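Local atomic coordinates of molybdopterin-guanine dinucleotide biosynthesis adapter protein (Escherichia coli, PDB entry 1NP6), a protein that binds GTP, hydrolyses it weakly, and may act as a homodimeric adapter in the biosynthesis and use of the molybdopterin guanine dinucleotide cofactor. Residues L8-W14 / I114-F120. Sequence-based numbering, arbitrary orientation.
Sequences LLAFAAW and IAKIVLF
Four backbone hydrogen bonds join extended residues 8-14 and 114-120 as parallel neighbours: Ala10 N to Ala115 O, Ile117 N to Ala10 O and Ala12 N to Ile117 O, each 2.9 Å, then Leu119 N to Ala12 O, 3.0 Å. Ala10 is level with Lys116, Phe11 with Ile117 and Ala12 with Val118; the strand axes approach to 4.7 Å at 14°. Waters bridge the ends, one joining Leu8 O (2.6 Å) to Ala115 N (3.2 Å), another Leu119 O (2.5 Å) and, weakly, Trp14 N (3.4 Å). On one face the Phe11 ring (chi1 m) makes a CH-pi contact with Ile117 CB, 4.3 Å from its centroid, and helix 19-32 packs onto Phe11 and Leu119. The other face carries Ala10, Ala12, Lys116 and Val118; Ala10 CB meets Ile114 CD1 and Lys116 CG, each at 3.7 Å. Flanked by strands 103-107 and 137-142, the pair is central in the parallel sheet of a P-loop NTPase fold, strand 8-12 leading into the Walker A loop, inferred to bind GTP.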
# COMPACT_ATOMS: atom_id res chain seq x y z
N LEU B 8 -9.08 11.37 13.23
CA LEU B 8 -9.04 9.92 13.41
C LEU B 8 -10.13 9.49 14.42
O LEU B 8 -10.28 10.09 15.49
CB LEU B 8 -7.65 9.52 13.93
CG LEU B 8 -6.57 8.98 12.98
CD1 LEU B 8 -6.21 9.97 11.89
CD2 LEU B 8 -5.32 8.55 13.76
N LEU B 9 -10.89 8.44 14.10
CA LEU B 9 -11.95 7.96 14.98
C LEU B 9 -11.96 6.43 15.08
O LEU B 9 -12.13 5.73 14.07
CB LEU B 9 -13.33 8.46 14.50
CG LEU B 9 -14.57 8.00 15.29
CD1 LEU B 9 -14.64 8.63 16.70
CD2 LEU B 9 -15.84 8.31 14.50
N ALA B 10 -11.80 5.90 16.29
CA ALA B 10 -11.79 4.45 16.48
C ALA B 10 -13.16 3.91 16.88
O ALA B 10 -13.95 4.59 17.53
CB ALA B 10 -10.75 4.04 17.53
N PHE B 11 -13.42 2.66 16.49
CA PHE B 11 -14.56 1.89 16.94
C PHE B 11 -14.04 0.70 17.73
O PHE B 11 -13.21 -0.07 17.23
CB PHE B 11 -15.41 1.43 15.74
CG PHE B 11 -16.38 2.48 15.27
CD1 PHE B 11 -15.97 3.49 14.43
CD2 PHE B 11 -17.70 2.49 15.72
CE1 PHE B 11 -16.83 4.49 14.03
CE2 PHE B 11 -18.58 3.49 15.32
CZ PHE B 11 -18.15 4.48 14.47
N ALA B 12 -14.50 0.56 18.97
CA ALA B 12 -13.96 -0.45 19.85
C ALA B 12 -15.04 -1.32 20.45
O ALA B 12 -16.09 -0.82 20.88
CB ALA B 12 -13.10 0.21 20.95
N ALA B 13 -14.78 -2.63 20.49
CA ALA B 13 -15.68 -3.63 21.07
C ALA B 13 -14.96 -4.96 21.30
O ALA B 13 -13.97 -5.28 20.63
CB ALA B 13 -16.92 -3.84 20.17
N TRP B 14 -15.47 -5.72 22.27
CA TRP B 14 -15.06 -7.12 22.45
C TRP B 14 -15.37 -7.91 21.19
O TRP B 14 -16.37 -7.65 20.53
CB TRP B 14 -15.86 -7.78 23.59
CG TRP B 14 -15.67 -7.21 24.97
CD1 TRP B 14 -14.51 -7.14 25.70
CD2 TRP B 14 -16.70 -6.65 25.81
NE1 TRP B 14 -14.75 -6.57 26.93
CE2 TRP B 14 -16.09 -6.26 27.03
CE3 TRP B 14 -18.08 -6.44 25.66
CZ2 TRP B 14 -16.80 -5.67 28.08
CZ3 TRP B 14 -18.79 -5.85 26.71
CH2 TRP B 14 -18.15 -5.47 27.90
N ILE B 114 -7.17 7.44 20.81
CA ILE B 114 -7.81 8.57 20.11
C ILE B 114 -9.34 8.57 20.35
O ILE B 114 -9.85 7.62 20.93
CB ILE B 114 -7.50 8.51 18.60
CG1 ILE B 114 -7.03 7.11 18.18
CG2 ILE B 114 -6.45 9.56 18.22
CD1 ILE B 114 -7.96 6.39 17.22
N ALA B 115 -10.03 9.63 19.93
CA ALA B 115 -11.51 9.66 19.99
C ALA B 115 -12.09 8.31 19.57
O ALA B 115 -11.60 7.70 18.61
CB ALA B 115 -12.06 10.77 19.10
N LYS B 116 -13.11 7.85 20.30
CA LYS B 116 -13.56 6.47 20.19
C LYS B 116 -15.07 6.31 20.44
O LYS B 116 -15.62 6.92 21.36
CB LYS B 116 -12.80 5.62 21.21
CG LYS B 116 -12.54 4.19 20.81
CD LYS B 116 -11.20 3.68 21.37
CE LYS B 116 -10.99 4.08 22.84
NZ LYS B 116 -9.84 3.34 23.44
N ILE B 117 -15.71 5.47 19.63
CA ILE B 117 -17.07 5.00 19.93
C ILE B 117 -16.97 3.53 20.34
O ILE B 117 -16.28 2.75 19.68
CB ILE B 117 -18.01 5.22 18.70
CG1 ILE B 117 -18.19 6.72 18.47
CG2 ILE B 117 -19.38 4.49 18.91
CD1 ILE B 117 -18.83 7.10 17.15
N VAL B 118 -17.60 3.19 21.46
CA VAL B 118 -17.58 1.84 22.03
C VAL B 118 -18.94 1.18 21.76
O VAL B 118 -19.96 1.84 21.83
CB VAL B 118 -17.30 1.89 23.56
CG1 VAL B 118 -17.48 0.52 24.24
CG2 VAL B 118 -15.91 2.43 23.81
N LEU B 119 -18.93 -0.10 21.43
CA LEU B 119 -20.17 -0.82 21.09
C LEU B 119 -20.56 -1.80 22.18
O LEU B 119 -19.69 -2.34 22.86
CB LEU B 119 -19.99 -1.54 19.75
CG LEU B 119 -19.28 -0.80 18.60
CD1 LEU B 119 -19.18 -1.71 17.39
CD2 LEU B 119 -19.93 0.54 18.20
N PHE B 120 -21.87 -2.00 22.35
CA PHE B 120 -22.41 -3.00 23.29
C PHE B 120 -23.64 -3.69 22.69
O PHE B 120 -24.58 -3.03 22.27
CB PHE B 120 -22.79 -2.34 24.64
CG PHE B 120 -23.33 -3.32 25.67
CD1 PHE B 120 -22.45 -4.09 26.44
CD2 PHE B 120 -24.70 -3.47 25.87
CE1 PHE B 120 -22.93 -5.02 27.38
CE2 PHE B 120 -25.20 -4.40 26.81
CZ PHE B 120 -24.30 -5.16 27.58
O HOH W 1 -9.12 11.39 17.40
O HOH W 2 -17.75 -3.67 23.79